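Local coordinates for iron-regulated outer membrane protein (Neisseria meningitidis, PDB 4B7O) that probably carries iron, perhaps bound to siderophores, across the outer membrane as a TonB-dependent transporter with a plug domain inside a beta-barrel, at residues 107-110 and 116-119; 154-159 and 485-490. All blocks are in the same frame, centred on the assembly; numbering follows the deposited sequence.

Contact 1: 107-110 and 116-119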
ATOM      1  N   LEU A 107       1.081  -6.969  -0.702  1.00 40.81           N
ATOM      2  CA  LEU A 107       0.861  -6.246  -1.925  1.00 40.77           C
ATOM      3  C   LEU A 107       2.174  -6.084  -2.740  1.00 38.69           C
ATOM      4  O   LEU A 107       3.229  -5.846  -2.151  1.00 31.72           O
ATOM      5  CB  LEU A 107       0.274  -4.909  -1.546  1.00 36.82           C
ATOM      6  CG  LEU A 107       0.173  -4.017  -2.771  1.00 43.40           C
ATOM      7  CD1 LEU A 107      -1.132  -3.208  -2.739  1.00 40.64           C
ATOM      8  CD2 LEU A 107       1.409  -3.145  -2.934  1.00 41.14           C
ATOM      9  N   THR A 108       2.118  -6.276  -4.071  1.00 35.52           N
ATOM     10  CA  THR A 108       3.269  -5.962  -4.888  1.00 36.45           C
ATOM     11  C   THR A 108       2.913  -5.052  -6.036  1.00 34.71           C
ATOM     12  O   THR A 108       1.804  -5.056  -6.573  1.00 33.14           O
ATOM     13  CB  THR A 108       4.007  -7.215  -5.384  1.00 38.82           C
ATOM     14  OG1 THR A 108       3.122  -7.994  -6.178  1.00 37.83           O
ATOM     15  CG2 THR A 108       4.438  -8.035  -4.210  1.00 38.87           C
ATOM     16  N   LEU A 109       3.883  -4.264  -6.387  1.00 33.67           N
ATOM     17  CA  LEU A 109       3.746  -3.264  -7.391  1.00 34.55           C
ATOM     18  C   LEU A 109       4.954  -3.489  -8.255  1.00 38.39           C
ATOM     19  O   LEU A 109       6.088  -3.417  -7.750  1.00 32.65           O
ATOM     20  CB  LEU A 109       3.814  -1.904  -6.737  1.00 37.43           C
ATOM     21  CG  LEU A 109       3.692  -0.687  -7.643  1.00 40.55           C
ATOM     22  CD1 LEU A 109       2.355  -0.741  -8.403  1.00 37.96           C
ATOM     23  CD2 LEU A 109       3.816   0.564  -6.774  1.00 32.34           C
ATOM     24  N   ARG A 110       4.711  -3.847  -9.526  1.00 36.95           N
ATOM     25  CA  ARG A 110       5.798  -4.255 -10.414  1.00 35.99           C
ATOM     26  C   ARG A 110       6.673  -5.295  -9.776  1.00 36.68           C
ATOM     27  O   ARG A 110       7.880  -5.282  -9.955  1.00 36.66           O
ATOM     28  CB  ARG A 110       6.670  -3.052 -10.774  1.00 37.21           C
ATOM     29  CG  ARG A 110       6.078  -2.160 -11.853  1.00 35.23           C
ATOM     30  CD  ARG A 110       6.840  -0.839 -12.004  1.00 35.69           C
ATOM     31  NE  ARG A 110       6.238  -0.046 -13.106  1.00 34.31           N
ATOM     32  CZ  ARG A 110       6.659   1.134 -13.517  1.00 29.85           C
ATOM     33  NH1 ARG A 110       7.695   1.715 -12.917  1.00 26.99           N
ATOM     34  NH2 ARG A 110       6.020   1.746 -14.519  1.00 31.46           N
ATOM     35  N   SER A 116       9.036  -1.880   0.112  1.00 40.47           N
ATOM     36  CA  SER A 116       9.471  -0.672  -0.618  1.00 45.10           C
ATOM     37  C   SER A 116       8.301   0.151  -1.108  1.00 42.07           C
ATOM     38  O   SER A 116       8.498   1.304  -1.505  1.00 42.51           O
ATOM     39  CB  SER A 116      10.366  -0.992  -1.835  1.00 42.26           C
ATOM     40  OG  SER A 116      10.524  -2.391  -2.043  1.00 50.12           O
ATOM     41  N   VAL A 117       7.100  -0.430  -1.173  1.00 39.34           N
ATOM     42  CA  VAL A 117       5.986   0.407  -1.640  1.00 36.52           C
ATOM     43  C   VAL A 117       5.092   0.859  -0.516  1.00 34.29           C
ATOM     44  O   VAL A 117       4.623   0.065   0.251  1.00 35.04           O
ATOM     45  CB  VAL A 117       5.287  -0.165  -2.881  1.00 35.41           C
ATOM     46  CG1 VAL A 117       5.673  -1.606  -3.122  1.00 43.74           C
ATOM     47  CG2 VAL A 117       3.771   0.089  -2.960  1.00 30.36           C
ATOM     48  N   ASP A 118       4.909   2.165  -0.391  1.00 36.03           N
ATOM     49  CA  ASP A 118       4.113   2.718   0.692  1.00 35.52           C
ATOM     50  C   ASP A 118       2.667   2.737   0.302  1.00 37.21           C
ATOM     51  O   ASP A 118       2.354   2.564  -0.867  1.00 37.19           O
ATOM     52  CB  ASP A 118       4.606   4.107   1.030  1.00 37.42           C
ATOM     53  CG  ASP A 118       6.047   4.088   1.551  1.00 43.15           C
ATOM     54  OD1 ASP A 118       6.433   3.151   2.320  1.00 38.37           O
ATOM     55  OD2 ASP A 118       6.811   4.974   1.146  1.00 42.93           O
ATOM     56  N   ILE A 119       1.793   2.927   1.280  1.00 34.85           N
ATOM     57  CA  ILE A 119       0.415   3.206   1.035  1.00 34.82           C
ATOM     58  C   ILE A 119       0.212   4.504   1.712  1.00 35.54           C
ATOM     59  O   ILE A 119       0.386   4.586   2.907  1.00 36.35           O
ATOM     60  CB  ILE A 119      -0.526   2.197   1.738  1.00 40.70           C
ATOM     61  CG1 ILE A 119      -0.222   0.773   1.273  1.00 40.03           C
ATOM     62  CG2 ILE A 119      -1.985   2.548   1.445  1.00 33.51           C
ATOM     63  CD1 ILE A 119      -1.366  -0.143   1.617  1.00 43.52           C
TER

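Contact 2: 154-159 and 485-490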
ATOM      1  N   GLY A 154      10.326   8.122  -7.477  1.00 43.20           N
ATOM      2  CA  GLY A 154       9.651   9.410  -7.773  1.00 38.09           C
ATOM      3  C   GLY A 154      10.647  10.550  -8.022  1.00 40.23           C
ATOM      4  O   GLY A 154      11.884  10.398  -7.900  1.00 39.32           O
ATOM      5  N   SER A 155      10.130  11.709  -8.394  1.00 41.25           N
ATOM      6  CA  SER A 155      11.000  12.852  -8.626  1.00 45.08           C
ATOM      7  C   SER A 155      11.310  13.440  -7.253  1.00 45.14           C
ATOM      8  O   SER A 155      10.933  12.864  -6.233  1.00 49.26           O
ATOM      9  CB  SER A 155      10.336  13.860  -9.567  1.00 45.25           C
ATOM     10  OG  SER A 155       9.110  14.322  -9.034  1.00 51.22           O
ATOM     11  N   ALA A 156      11.984  14.574  -7.226  1.00 45.60           N
ATOM     12  CA  ALA A 156      12.459  15.161  -5.989  1.00 42.22           C
ATOM     13  C   ALA A 156      11.337  15.474  -5.017  1.00 39.93           C
ATOM     14  O   ALA A 156      11.487  15.263  -3.834  1.00 42.25           O
ATOM     15  CB  ALA A 156      13.276  16.424  -6.268  1.00 40.02           C
ATOM     16  N   SER A 157      10.227  15.973  -5.514  1.00 35.17           N
ATOM     17  CA  SER A 157       9.186  16.413  -4.655  1.00 40.02           C
ATOM     18  C   SER A 157       8.244  15.311  -4.127  1.00 43.74           C
ATOM     19  O   SER A 157       7.271  15.620  -3.461  1.00 38.44           O
ATOM     20  CB  SER A 157       8.376  17.468  -5.391  1.00 42.64           C
ATOM     21  OG  SER A 157       7.499  16.847  -6.283  1.00 44.80           O
ATOM     22  N   ALA A 158       8.519  14.037  -4.397  1.00 46.19           N
ATOM     23  CA  ALA A 158       7.547  12.965  -4.014  1.00 46.12           C
ATOM     24  C   ALA A 158       7.400  12.719  -2.493  1.00 47.30           C
ATOM     25  O   ALA A 158       6.306  12.492  -1.987  1.00 51.20           O
ATOM     26  CB  ALA A 158       7.900  11.658  -4.710  1.00 40.66           C
ATOM     27  N   GLY A 159       8.511  12.736  -1.775  1.00 44.18           N
ATOM     28  CA  GLY A 159       8.487  12.500  -0.340  1.00 40.57           C
ATOM     29  C   GLY A 159       9.629  11.601   0.031  1.00 39.98           C
ATOM     30  O   GLY A 159      10.547  11.384  -0.749  1.00 40.76           O
ATOM     31  N   ASN A 485      19.877  13.120  -3.953  1.00 36.56           N
ATOM     32  CA  ASN A 485      19.195  12.366  -4.982  1.00 38.07           C
ATOM     33  C   ASN A 485      18.704  13.238  -6.112  1.00 38.58           C
ATOM     34  O   ASN A 485      17.800  14.058  -5.907  1.00 45.83           O
ATOM     35  CB  ASN A 485      18.048  11.576  -4.398  1.00 37.29           C
ATOM     36  CG  ASN A 485      18.481  10.632  -3.307  1.00 37.79           C
ATOM     37  OD1 ASN A 485      19.207   9.623  -3.513  1.00 38.87           O
ATOM     38  ND2 ASN A 485      17.993  10.911  -2.151  1.00 29.39           N
ATOM     39  N   PRO A 486      19.321  13.090  -7.307  1.00 37.22           N
ATOM     40  CA  PRO A 486      19.026  13.932  -8.459  1.00 36.71           C
ATOM     41  C   PRO A 486      18.004  13.298  -9.339  1.00 34.92           C
ATOM     42  O   PRO A 486      18.036  12.103  -9.538  1.00 37.85           O
ATOM     43  CB  PRO A 486      20.365  13.988  -9.198  1.00 35.41           C
ATOM     44  CG  PRO A 486      21.050  12.723  -8.871  1.00 33.85           C
ATOM     45  CD  PRO A 486      20.593  12.354  -7.491  1.00 40.61           C
ATOM     46  N   SER A 487      17.092  14.079  -9.869  1.00 36.31           N
ATOM     47  CA  SER A 487      16.149  13.478 -10.777  1.00 43.17           C
ATOM     48  C   SER A 487      15.814  14.406 -11.944  1.00 40.62           C
ATOM     49  O   SER A 487      15.756  15.637 -11.756  1.00 43.07           O
ATOM     50  CB  SER A 487      14.873  13.111 -10.009  1.00 38.79           C
ATOM     51  OG  SER A 487      14.190  14.289  -9.601  1.00 42.42           O
ATOM     52  N   PHE A 488      15.548  13.817 -13.118  1.00 35.55           N
ATOM     53  CA  PHE A 488      14.954  14.596 -14.228  1.00 35.98           C
ATOM     54  C   PHE A 488      14.049  13.764 -15.108  1.00 31.56           C
ATOM     55  O   PHE A 488      14.179  12.561 -15.196  1.00 33.58           O
ATOM     56  CB  PHE A 488      16.069  15.393 -15.033  1.00 39.87           C
ATOM     57  CG  PHE A 488      16.932  14.535 -15.974  1.00 39.54           C
ATOM     58  CD1 PHE A 488      17.504  13.350 -15.565  1.00 43.42           C
ATOM     59  CD2 PHE A 488      17.166  14.950 -17.292  1.00 43.79           C
ATOM     60  CE1 PHE A 488      18.267  12.569 -16.438  1.00 45.48           C
ATOM     61  CE2 PHE A 488      17.923  14.193 -18.179  1.00 41.18           C
ATOM     62  CZ  PHE A 488      18.489  13.003 -17.748  1.00 45.62           C
ATOM     63  N   GLY A 489      13.101  14.401 -15.739  1.00 31.98           N
ATOM     64  CA  GLY A 489      12.257  13.724 -16.687  1.00 30.25           C
ATOM     65  C   GLY A 489      11.717  14.709 -17.699  1.00 34.67           C
ATOM     66  O   GLY A 489      11.781  15.932 -17.500  1.00 35.52           O
ATOM     67  N   VAL A 490      11.227  14.205 -18.825  1.00 33.56           N
ATOM     68  CA  VAL A 490      10.615  15.106 -19.790  1.00 33.34           C
ATOM     69  C   VAL A 490       9.229  14.628 -20.159  1.00 31.08           C
ATOM     70  O   VAL A 490       8.981  13.449 -20.182  1.00 33.40           O
ATOM     71  CB  VAL A 490      11.500  15.326 -21.033  1.00 35.43           C
ATOM     72  CG1 VAL A 490      12.939  15.657 -20.635  1.00 30.20           C
ATOM     73  CG2 VAL A 490      11.501  14.081 -21.937  1.00 38.95           C
TER

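Contact 1: 107-110 and 116-119
Across the contact the backbones of L109 and V117 come closest, their CA atoms 7.2 Å apart, too far for a main-chain ladder, and no hydrogen bond joins 107-110 to 116-119: the two pieces meet through side chains alone. V117 is the hub. Its CB points toward the strand 107-109, and its two methyls divide the work. CG2 reaches the ends of both leucines, lying 3.8 Å from CD2 of L109 and 4.0 Å from CD2 of L107, whereas CG1 rests lower against L109, 4.1 Å from its CB. V117 thus touches L109 at both root and tip but L107 at a single methyl, and the L107 side chain crosses that of V117 at about a right angle. L107 and L109, two apart in the strand, share a face; with CG anti to the backbone N in both (chi1 173° and 180°), each brings its CD2 to the same valine methyl. All three residues are buried, and the meeting is wholly apolar. T108, between the leucines, points its CB away from 116-119, and its OG1 hydrogen bonds to S723 OG. Charged neighbours tie the same short segments to the barrel: R110 forms salt bridges with E541 and E593, and D118 with R509. I95 and F97 of the neighbouring strand 95-97 also touch the leucines, L107 meeting both and L109 meeting I95. Strand 107-109 is the middle member of a small antiparallel sheet, while 118-121 borders a separate four-stranded mixed sheet, so V117, just ahead of that strand, packs one sheet against the other. Such packing between short strands inside the barrel belongs to the globular plug domain of TonB-dependent receptors.

Contact 2: 154-159 and 485-490
S487 holds its OG between the backbone N and the carbonyl carbon (chi1 68°), which raises the hydroxyl from the strand 485-490 toward the loop 154-159, where it meets the peptide joining S155 to A156. Its nearest partner is the amide of A156, with N 3.3 Å from S487 OG; the N-H points well off the oxygen, at an angle of 120°, and the hydrogen bond is weak. The same OG is also 3.6 Å from CA of S155, and the S487 CB follows at 4.1 Å from the same CA. The two loop CB atoms only border the hydroxyl: CB of S155 stands 3.9 Å from S487 OG, and the methyl of A156 stands 4.1 Å from it. One small hydroxyl therefore fits against a bend of the loop, and the backbones come near, with the CA atoms of S155 and S487 5.6 Å apart. This is a meeting of plug and barrel, the two parts of a TonB-dependent receptor: 154-159 belongs to the loop between plug strands 144-150 and 166-171, and 485-490 is part of the long barrel strand 478-493. The bend in the loop is braced from within by a backbone bond from A158 N to S155 O, 3.3 Å long. Two other barrel strands also grip the loop: R465 NH1 hydrogen bonds to the carbonyl O of A156, and E450 makes weak hydrogen bonds with the hydroxyls of S155 and S157. Along the barrel strand, the CB atoms of P486 and F488 point away from the loop, whereas the CB of N485 points toward it, and its amide hydrogen bonds to other barrel strands, OD1 to R536 NE and ND2 to S508 OG.

Overall arrangement
Contact 1 lies near the middle of the molecule, its centre about 6 Å from that of the chain, whereas contact 2 sits at the plug's periphery, about 20 Å out, where a plug loop meets the barrel. Their centres are about 18 Å apart and their nearest atoms about 7 Å, so the two do not touch. Along the chain they follow in series: 107-110 and 116-119 close a short local loop within the plug, and 154-159 later in that domain reaches far ahead in sequence to barrel strand 478-493. Contact 1 joins two parts of the plug through apolar side chains, and contact 2 joins the plug to the barrel through a weak polar contact. No ligand is present in this apoprotein.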